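Long-range contacts in inactive PncC family protein (Escherichia coli O157:H7, PDB 5KOL), which probably lacks the nicotinamide-nucleotide amidohydrolase activity of the CinA family to which it belongs and is otherwise of unknown function: residues Lys93-Met98 with Ala113-Gly118; Ala129-Phe134 with Thr144-Phe149; Thr38-Thr43 with Gly64-Thr69. One frame throughout, in Å; residues are numbered along the deposited sequence.

Contact 1: residues Lys93-Met98 with Ala113-Gly118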
loop_
_atom_site.group_PDB
_atom_site.type_symbol
_atom_site.label_atom_id
_atom_site.label_comp_id
_atom_site.label_asym_id
_atom_site.label_seq_id
_atom_site.Cartn_x
_atom_site.Cartn_y
_atom_site.Cartn_z
ATOM N N LYS A 93 -16.035 -13.848 -3.844
ATOM C CA LYS A 93 -15.114 -14.882 -3.389
ATOM C C LYS A 93 -13.693 -14.347 -3.258
ATOM O O LYS A 93 -13.017 -14.598 -2.252
ATOM C CB LYS A 93 -15.173 -16.079 -4.345
ATOM C CG LYS A 93 -14.175 -17.192 -4.048
ATOM C CD LYS A 93 -14.425 -17.884 -2.721
ATOM C CE LYS A 93 -13.624 -19.187 -2.629
ATOM N NZ LYS A 93 -13.749 -19.884 -1.312
ATOM N N VAL A 94 -13.218 -13.589 -4.253
ATOM C CA VAL A 94 -11.833 -13.131 -4.214
ATOM C C VAL A 94 -11.637 -12.104 -3.093
ATOM O O VAL A 94 -10.624 -12.112 -2.374
ATOM C CB VAL A 94 -11.434 -12.577 -5.597
ATOM C CG1 VAL A 94 -10.104 -11.832 -5.523
ATOM C CG2 VAL A 94 -11.356 -13.730 -6.611
ATOM N N ALA A 95 -12.613 -11.228 -2.902
ATOM C CA ALA A 95 -12.535 -10.281 -1.790
ATOM C C ALA A 95 -12.377 -11.019 -0.459
ATOM O O ALA A 95 -11.506 -10.686 0.356
ATOM C CB ALA A 95 -13.798 -9.403 -1.786
ATOM N N ALA A 96 -13.214 -12.040 -0.228
ATOM C CA ALA A 96 -13.116 -12.826 0.997
ATOM C C ALA A 96 -11.729 -13.446 1.151
ATOM O O ALA A 96 -11.112 -13.359 2.223
ATOM C CB ALA A 96 -14.210 -13.903 1.016
ATOM N N GLU A 97 -11.211 -14.071 0.087
ATOM C CA GLU A 97 -9.858 -14.633 0.162
ATOM C C GLU A 97 -8.800 -13.568 0.401
ATOM O O GLU A 97 -7.788 -13.844 1.064
ATOM C CB GLU A 97 -9.506 -15.417 -1.102
ATOM C CG GLU A 97 -10.387 -16.606 -1.343
ATOM C CD GLU A 97 -9.985 -17.329 -2.598
ATOM O OE1 GLU A 97 -10.556 -16.962 -3.638
ATOM O OE2 GLU A 97 -9.138 -18.245 -2.541
ATOM N N MET A 98 -8.964 -12.365 -0.167
ATOM C CA MET A 98 -7.955 -11.351 0.121
ATOM C C MET A 98 -7.965 -10.988 1.596
ATOM O O MET A 98 -6.906 -10.755 2.187
ATOM C CB MET A 98 -8.122 -10.078 -0.716
ATOM C CG MET A 98 -7.865 -10.231 -2.204
ATOM S SD MET A 98 -8.507 -8.854 -3.219
ATOM C CE MET A 98 -7.461 -7.498 -2.606
ATOM N N ALA A 113 -10.697 -5.909 2.910
ATOM C CA ALA A 113 -10.293 -6.156 1.529
ATOM C C ALA A 113 -11.145 -5.335 0.559
ATOM O O ALA A 113 -12.349 -5.162 0.767
ATOM C CB ALA A 113 -10.381 -7.658 1.205
ATOM N N ILE A 114 -10.516 -4.799 -0.488
ATOM C CA ILE A 114 -11.216 -4.008 -1.508
ATOM C C ILE A 114 -10.770 -4.475 -2.882
ATOM O O ILE A 114 -9.573 -4.463 -3.187
ATOM C CB ILE A 114 -10.960 -2.493 -1.392
ATOM C CG1 ILE A 114 -11.262 -1.956 -0.000
ATOM C CG2 ILE A 114 -11.816 -1.729 -2.437
ATOM C CD1 ILE A 114 -11.028 -0.422 0.135
ATOM N N THR A 115 -11.727 -4.852 -3.727
ATOM C CA THR A 115 -11.417 -5.150 -5.123
ATOM C C THR A 115 -12.596 -4.686 -5.967
ATOM O O THR A 115 -13.742 -5.027 -5.660
ATOM C CB THR A 115 -11.131 -6.652 -5.340
ATOM O OG1 THR A 115 -10.899 -6.915 -6.738
ATOM C CG2 THR A 115 -12.278 -7.544 -4.806
ATOM N N GLY A 116 -12.325 -3.892 -7.006
ATOM C CA GLY A 116 -13.406 -3.328 -7.801
ATOM C C GLY A 116 -12.948 -2.759 -9.130
ATOM O O GLY A 116 -11.778 -2.856 -9.511
ATOM N N TYR A 117 -13.919 -2.158 -9.845
ATOM C CA TYR A 117 -13.701 -1.428 -11.093
ATOM C C TYR A 117 -13.893 0.068 -10.834
ATOM O O TYR A 117 -15.022 0.556 -10.761
ATOM C CB TYR A 117 -14.657 -1.907 -12.175
ATOM C CG TYR A 117 -14.447 -3.350 -12.577
ATOM C CD1 TYR A 117 -13.339 -3.732 -13.333
ATOM C CD2 TYR A 117 -15.368 -4.331 -12.220
ATOM C CE1 TYR A 117 -13.153 -5.057 -13.712
ATOM C CE2 TYR A 117 -15.187 -5.658 -12.596
ATOM C CZ TYR A 117 -14.078 -6.013 -13.332
ATOM O OH TYR A 117 -13.909 -7.332 -13.697
ATOM N N GLY A 118 -12.785 0.796 -10.715
ATOM C CA GLY A 118 -12.876 2.239 -10.544
ATOM C C GLY A 118 -13.539 2.927 -11.719
ATOM O O GLY A 118 -14.235 3.931 -11.547
#
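Met98 reaches Ala113, Ile114 and Thr115 because CG stands anti to the carbonyl carbon (chi1 -67°) and the chain, extended through CG, bends at its last torsion (chi3 65°). CB, SD and CE each meet a different residue of strand 110-116. Met98 CB sits 3.8 Å from Ala113 CB, SD passes 4.0 Å from Thr115 CB, and CE, turned aside by the bend, ends 3.7 Å from Ile114 O. Thr115 is oriented with OG1 anti to its backbone N, which places CG2 on the helix side, where it lies 3.9 Å from Ala95 CB. The hydroxyl, meanwhile, is bound by Ala89 O ahead of helix 92-106, so the polar branch is satisfied away from the apolar interface. Ala113 also turns its methyl to the helix, and CB comes to 3.3 Å from Ala95 O. Small residues at Ala95 and Ala113 let the two backbones come near, the helix axis passing 7.4 Å from the strand axis, and the join between the segments is made by van der Waals contact without hydrogen bonds. All five touching residues are buried. Ile114, whose side chain leaves on the other side of the strand, packs on Val132 and Phe134 instead. On a flank of the helix, Glu97 is hydrogen-bonded to Ser83 and Ser80. The helix runs nearly antiparallel to the strand that follows it in the chain, at 150°, an arrangement typical of helices packed on the face of the central sheet in an alpha/beta fold.

Contact 2: residues Ala129-Phe134 with Thr144-Phe149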
loop_
_atom_site.group_PDB
_atom_site.type_symbol
_atom_site.label_atom_id
_atom_site.label_comp_id
_atom_site.label_asym_id
_atom_site.label_seq_id
_atom_site.Cartn_x
_atom_site.Cartn_y
_atom_site.Cartn_z
ATOM N N ALA A 129 -18.764 -0.680 -14.567
ATOM C CA ALA A 129 -17.829 0.194 -13.873
ATOM C C ALA A 129 -18.494 0.770 -12.628
ATOM O O ALA A 129 -19.704 1.022 -12.611
ATOM C CB ALA A 129 -17.361 1.312 -14.804
ATOM N N GLY A 130 -17.704 0.956 -11.568
ATOM C CA GLY A 130 -18.230 1.434 -10.298
ATOM C C GLY A 130 -18.621 0.343 -9.316
ATOM O O GLY A 130 -18.924 0.654 -8.161
ATOM N N THR A 131 -18.627 -0.922 -9.743
ATOM C CA THR A 131 -18.868 -2.058 -8.860
ATOM C C THR A 131 -17.623 -2.357 -8.032
ATOM O O THR A 131 -16.549 -2.608 -8.593
ATOM C CB THR A 131 -19.210 -3.297 -9.685
ATOM O OG1 THR A 131 -20.257 -2.990 -10.605
ATOM C CG2 THR A 131 -19.633 -4.451 -8.763
ATOM N N VAL A 132 -17.767 -2.392 -6.709
ATOM C CA VAL A 132 -16.660 -2.712 -5.814
ATOM C C VAL A 132 -17.124 -3.748 -4.794
ATOM O O VAL A 132 -18.136 -3.549 -4.108
ATOM C CB VAL A 132 -16.107 -1.460 -5.098
ATOM C CG1 VAL A 132 -14.876 -1.841 -4.273
ATOM C CG2 VAL A 132 -15.749 -0.382 -6.106
ATOM N N TRP A 133 -16.382 -4.850 -4.695
ATOM C CA TRP A 133 -16.621 -5.859 -3.668
ATOM C C TRP A 133 -15.733 -5.622 -2.456
ATOM O O TRP A 133 -14.562 -5.275 -2.592
ATOM C CB TRP A 133 -16.360 -7.248 -4.224
ATOM C CG TRP A 133 -17.557 -7.843 -4.884
ATOM C CD1 TRP A 133 -17.815 -7.894 -6.220
ATOM C CD2 TRP A 133 -18.677 -8.459 -4.230
ATOM N NE1 TRP A 133 -19.020 -8.520 -6.445
ATOM C CE2 TRP A 133 -19.572 -8.873 -5.239
ATOM C CE3 TRP A 133 -19.009 -8.698 -2.888
ATOM C CZ2 TRP A 133 -20.790 -9.522 -4.950
ATOM C CZ3 TRP A 133 -20.220 -9.350 -2.601
ATOM C CH2 TRP A 133 -21.093 -9.749 -3.629
ATOM N N PHE A 134 -16.286 -5.837 -1.269
ATOM C CA PHE A 134 -15.557 -5.614 -0.031
ATOM C C PHE A 134 -15.621 -6.869 0.819
ATOM O O PHE A 134 -16.598 -7.610 0.756
ATOM C CB PHE A 134 -16.155 -4.453 0.768
ATOM C CG PHE A 134 -16.176 -3.134 0.035
ATOM C CD1 PHE A 134 -17.195 -2.834 -0.851
ATOM C CD2 PHE A 134 -15.211 -2.178 0.292
ATOM C CE1 PHE A 134 -17.229 -1.605 -1.519
ATOM C CE2 PHE A 134 -15.231 -0.937 -0.359
ATOM C CZ PHE A 134 -16.243 -0.653 -1.264
ATOM N N THR A 144 -18.892 -9.933 3.662
ATOM C CA THR A 144 -18.728 -9.313 2.349
ATOM C C THR A 144 -19.896 -8.368 2.090
ATOM O O THR A 144 -20.975 -8.498 2.677
ATOM C CB THR A 144 -18.655 -10.349 1.205
ATOM O OG1 THR A 144 -19.907 -11.039 1.116
ATOM C CG2 THR A 144 -17.562 -11.408 1.468
ATOM N N ALA A 145 -19.663 -7.409 1.194
ATOM C CA ALA A 145 -20.696 -6.517 0.685
ATOM C C ALA A 145 -20.272 -6.037 -0.699
ATOM O O ALA A 145 -19.086 -5.885 -0.969
ATOM C CB ALA A 145 -20.922 -5.319 1.622
ATOM N N VAL A 146 -21.244 -5.800 -1.571
ATOM C CA VAL A 146 -20.971 -5.189 -2.865
ATOM C C VAL A 146 -21.647 -3.822 -2.924
ATOM O O VAL A 146 -22.700 -3.600 -2.312
ATOM C CB VAL A 146 -21.428 -6.091 -4.034
ATOM C CG1 VAL A 146 -22.913 -6.442 -3.905
ATOM C CG2 VAL A 146 -21.129 -5.432 -5.390
ATOM N N MET A 147 -21.014 -2.895 -3.653
ATOM C CA MET A 147 -21.516 -1.540 -3.852
ATOM C C MET A 147 -21.378 -1.137 -5.315
ATOM O O MET A 147 -20.485 -1.609 -6.022
ATOM C CB MET A 147 -20.755 -0.538 -2.979
ATOM C CG MET A 147 -20.943 -0.751 -1.484
ATOM S SD MET A 147 -22.632 -0.352 -0.997
ATOM C CE MET A 147 -22.670 1.429 -1.223
ATOM N N HIS A 148 -22.258 -0.238 -5.760
ATOM C CA HIS A 148 -22.209 0.320 -7.113
ATOM C C HIS A 148 -22.118 1.834 -6.990
ATOM O O HIS A 148 -23.130 2.502 -6.763
ATOM C CB HIS A 148 -23.429 -0.104 -7.917
ATOM C CG HIS A 148 -23.567 -1.589 -8.036
ATOM N ND1 HIS A 148 -22.838 -2.334 -8.939
ATOM C CD2 HIS A 148 -24.331 -2.471 -7.352
ATOM C CE1 HIS A 148 -23.158 -3.611 -8.816
ATOM N NE2 HIS A 148 -24.062 -3.723 -7.860
ATOM N N PHE A 149 -20.909 2.375 -7.127
ATOM C CA PHE A 149 -20.679 3.795 -6.905
ATOM C C PHE A 149 -20.799 4.565 -8.213
ATOM O O PHE A 149 -20.321 4.109 -9.257
ATOM C CB PHE A 149 -19.298 4.035 -6.290
ATOM C CG PHE A 149 -19.118 3.427 -4.914
ATOM C CD1 PHE A 149 -19.854 3.896 -3.823
ATOM C CD2 PHE A 149 -18.196 2.403 -4.710
ATOM C CE1 PHE A 149 -19.678 3.343 -2.558
ATOM C CE2 PHE A 149 -18.019 1.839 -3.450
ATOM C CZ PHE A 149 -18.750 2.327 -2.369
HETATM O O HOH W 1 -21.550 0.094 -10.715
#
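Val146 lies over one face of the Trp133 indole: its CB is 3.4 Å from the centroid of the six-membered ring and only 5° off the ring normal, a CH-pi contact. Both methyls spread over the same ring system, CG1 toward CH2 and CZ2, CG2 toward CE2. Next along this face, Thr131 and His148 stand side by side, and His148 ND1 donates to Thr131 OG1 at 3.1 Å, with the hydroxyl tilted 15° from the imidazole plane. Water 1 lies at the edge of the same imidazole, 3.3 Å from ND1, and donates to Ala129 O. These pairs belong to a beta hairpin, in which strands 131-138 and 141-148 run antiparallel. Val132 with Met147 and Phe134 with Ala145 form the hydrogen-bonded pairs, alternating with the non-hydrogen-bonded pairs Thr131-His148 and Trp133-Val146. Beyond Thr131 the ladder gains one more bond, from Phe149 N to Gly130 O at 2.8 Å. On the opposite face, Phe134 and Phe149 meet tip to tip, Phe134 CZ 3.8 Å from Phe149 CE2 and each ring touching the other at its edge. Val132 CG2 also meets the edge of the Phe149 ring, while Met147 CG approaches Phe134 CE1 to 3.8 Å. Further out, helix 153-171 backs this aromatic face: Phe163 meets the Phe134 ring with planes at about 60° and also touches Met147, and Leu159 packs on Phe149. Behind the other face, Trp133 leans on Glu92 and Ala95 of helix 92-106, and Thr131 OG1 is positioned by a hydrogen bond to Pro128 O.

Contact 3: residues Thr38-Thr43 with Gly64-Thr69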
loop_
_atom_site.group_PDB
_atom_site.type_symbol
_atom_site.label_atom_id
_atom_site.label_comp_id
_atom_site.label_asym_id
_atom_site.label_seq_id
_atom_site.Cartn_x
_atom_site.Cartn_y
_atom_site.Cartn_z
ATOM N N THR A 38 -4.801 -4.726 5.952
ATOM C CA THR A 38 -5.604 -4.348 4.789
ATOM C C THR A 38 -5.029 -4.966 3.524
ATOM O O THR A 38 -3.823 -5.208 3.426
ATOM C CB THR A 38 -5.669 -2.823 4.604
ATOM O OG1 THR A 38 -4.337 -2.309 4.412
ATOM C CG2 THR A 38 -6.287 -2.181 5.841
ATOM N N ALA A 39 -5.912 -5.207 2.556
ATOM C CA ALA A 39 -5.555 -5.725 1.245
ATOM C C ALA A 39 -6.368 -4.951 0.222
ATOM O O ALA A 39 -7.589 -4.864 0.352
ATOM C CB ALA A 39 -5.849 -7.240 1.139
ATOM N N GLU A 40 -5.720 -4.379 -0.790
ATOM C CA GLU A 40 -6.501 -3.605 -1.747
ATOM C C GLU A 40 -5.956 -3.782 -3.148
ATOM O O GLU A 40 -4.791 -4.131 -3.347
ATOM C CB GLU A 40 -6.553 -2.111 -1.377
ATOM C CG GLU A 40 -5.213 -1.525 -1.063
ATOM C CD GLU A 40 -5.300 -0.144 -0.439
ATOM O OE1 GLU A 40 -6.042 0.713 -0.969
ATOM O OE2 GLU A 40 -4.575 0.089 0.547
ATOM N N SER A 41 -6.830 -3.563 -4.120
ATOM C CA SER A 41 -6.425 -3.604 -5.515
ATOM C C SER A 41 -6.636 -2.253 -6.210
ATOM O O SER A 41 -5.689 -1.463 -6.367
ATOM C CB SER A 41 -7.204 -4.714 -6.219
ATOM O OG SER A 41 -6.628 -5.016 -7.473
ATOM N N CYS A 42 -7.875 -1.988 -6.643
ATOM C CA CYS A 42 -8.168 -0.779 -7.410
ATOM C C CYS A 42 -7.870 0.499 -6.622
ATOM O O CYS A 42 -7.491 1.510 -7.224
ATOM C CB CYS A 42 -9.632 -0.772 -7.874
ATOM S SG CYS A 42 -10.898 -0.893 -6.524
ATOM N N THR A 43 -8.026 0.486 -5.291
ATOM C CA THR A 43 -7.759 1.707 -4.521
ATOM C C THR A 43 -6.266 1.986 -4.346
ATOM O O THR A 43 -5.903 3.078 -3.882
ATOM C CB THR A 43 -8.451 1.653 -3.149
ATOM O OG1 THR A 43 -8.140 0.422 -2.473
ATOM C CG2 THR A 43 -9.967 1.760 -3.299
ATOM N N GLY A 64 0.005 -3.401 5.325
ATOM C CA GLY A 64 -0.930 -3.172 4.242
ATOM C C GLY A 64 -0.420 -3.796 2.964
ATOM O O GLY A 64 0.765 -3.692 2.645
ATOM N N PHE A 65 -1.318 -4.437 2.223
ATOM C CA PHE A 65 -0.957 -5.104 0.982
ATOM C C PHE A 65 -1.676 -4.428 -0.172
ATOM O O PHE A 65 -2.867 -4.118 -0.064
ATOM C CB PHE A 65 -1.314 -6.592 1.056
ATOM C CG PHE A 65 -0.662 -7.296 2.209
ATOM C CD1 PHE A 65 0.672 -7.675 2.128
ATOM C CD2 PHE A 65 -1.362 -7.553 3.377
ATOM C CE1 PHE A 65 1.292 -8.307 3.186
ATOM C CE2 PHE A 65 -0.744 -8.200 4.445
ATOM C CZ PHE A 65 0.586 -8.571 4.343
ATOM N N VAL A 66 -0.940 -4.165 -1.245
ATOM C CA VAL A 66 -1.505 -3.722 -2.505
ATOM C C VAL A 66 -1.210 -4.809 -3.522
ATOM O O VAL A 66 -0.041 -5.133 -3.767
ATOM C CB VAL A 66 -0.936 -2.363 -2.947
ATOM C CG1 VAL A 66 -1.504 -1.975 -4.277
ATOM C CG2 VAL A 66 -1.271 -1.277 -1.892
ATOM N N THR A 67 -2.262 -5.379 -4.106
ATOM C CA THR A 67 -2.125 -6.505 -5.047
ATOM C C THR A 67 -2.989 -6.161 -6.253
ATOM O O THR A 67 -4.181 -6.489 -6.275
ATOM C CB THR A 67 -2.558 -7.831 -4.409
ATOM O OG1 THR A 67 -3.860 -7.675 -3.855
ATOM C CG2 THR A 67 -1.603 -8.219 -3.284
ATOM N N PHE A 68 -2.380 -5.512 -7.246
ATOM C CA PHE A 68 -3.107 -4.943 -8.372
ATOM C C PHE A 68 -3.426 -5.965 -9.456
ATOM O O PHE A 68 -4.337 -5.723 -10.255
ATOM C CB PHE A 68 -2.298 -3.786 -8.986
ATOM C CG PHE A 68 -3.127 -2.812 -9.787
ATOM C CD1 PHE A 68 -3.904 -1.845 -9.143
ATOM C CD2 PHE A 68 -3.130 -2.853 -11.171
ATOM C CE1 PHE A 68 -4.675 -0.943 -9.880
ATOM C CE2 PHE A 68 -3.893 -1.958 -11.914
ATOM C CZ PHE A 68 -4.664 -0.999 -11.274
ATOM N N THR A 69 -2.704 -7.088 -9.515
ATOM C CA THR A 69 -2.855 -8.050 -10.597
ATOM C C THR A 69 -3.310 -9.407 -10.066
ATOM O O THR A 69 -3.287 -9.674 -8.862
ATOM C CB THR A 69 -1.542 -8.226 -11.376
ATOM O OG1 THR A 69 -0.560 -8.804 -10.507
ATOM C CG2 THR A 69 -1.035 -6.877 -11.911
HETATM O O HOH W 2 -3.772 -2.271 1.779
HETATM O O HOH W 3 -6.975 -3.666 -9.811
#
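Glu40 and Val66 project from the same face of two parallel strands, and the Glu40 side chain can be followed from there to its tip. CB leaves the backbone on the side of Thr38 and Val66, and CG is set between the backbone N and the carbonyl carbon (chi1 49°), where it lies 3.6 Å from Phe65 O and 4.0 Å from Val66 CG2. Beyond CG the chain is extended and carries the carboxylate toward the start of helix 46-52. OE1 accepts a 2.6 Å hydrogen bond from Thr43 OG1, which arrives on the anti side, 16° out of the carboxylate plane, and a second from Leu47 N. OE2 accepts hydrogen bonds from Ala48 N and, at 2.8 Å, from water 2. That water also donates to Phe65 O and accepts from Thr38 OG1, itself also hydrogen-bonded to Tyr61 OH, tying the acid back to both strands. The ladder itself is regular: Phe65 N binds Thr38 O, Glu40 N binds Phe65 O, and Thr67 N meets Glu40 O at 2.9 Å in a nearly straight bond (N-H...O 171°). Past the strand ends, the edge of the Phe68 ring rests against Ser41 O, with CD1 at 3.3 Å, while Lys73 NZ bonds both Ser41 OG and Thr67 O. This is the parallel pairing of a beta-alpha-beta unit, with helix 46-52 in the connection, and Gly64-Val66 continue the sheet into an antiparallel strand of the second subunit. Thr67 OG1, by contrast, is buried with no polar partner in the model. The donors around Glu40 suggest that its buried carboxylate is satisfied by Thr43, water 2 and the first turn of helix 46-52, whose N-H groups would probably stabilise it.

How the contacts relate
All three contacts share one mixed sheet, with strand 110-116 of contact 1 at its centre. On one side this strand bonds to contact 3, through Ile114 N to Ala39 O and Ile114 O to Ser41 N, both probable hydrogen bonds of 3.0 Å. On its other side, Thr115 O to Trp133 N, probably a bond at 2.8 Å, joins it to contact 2. The centre of contact 1 is accordingly about 9 Å from each of the others, whereas the centres of contacts 2 and 3 are about 15 Å apart and do not touch. Met98 CE also approaches Thr67 OG1, so helix 92-106 spans contacts 1 and 3.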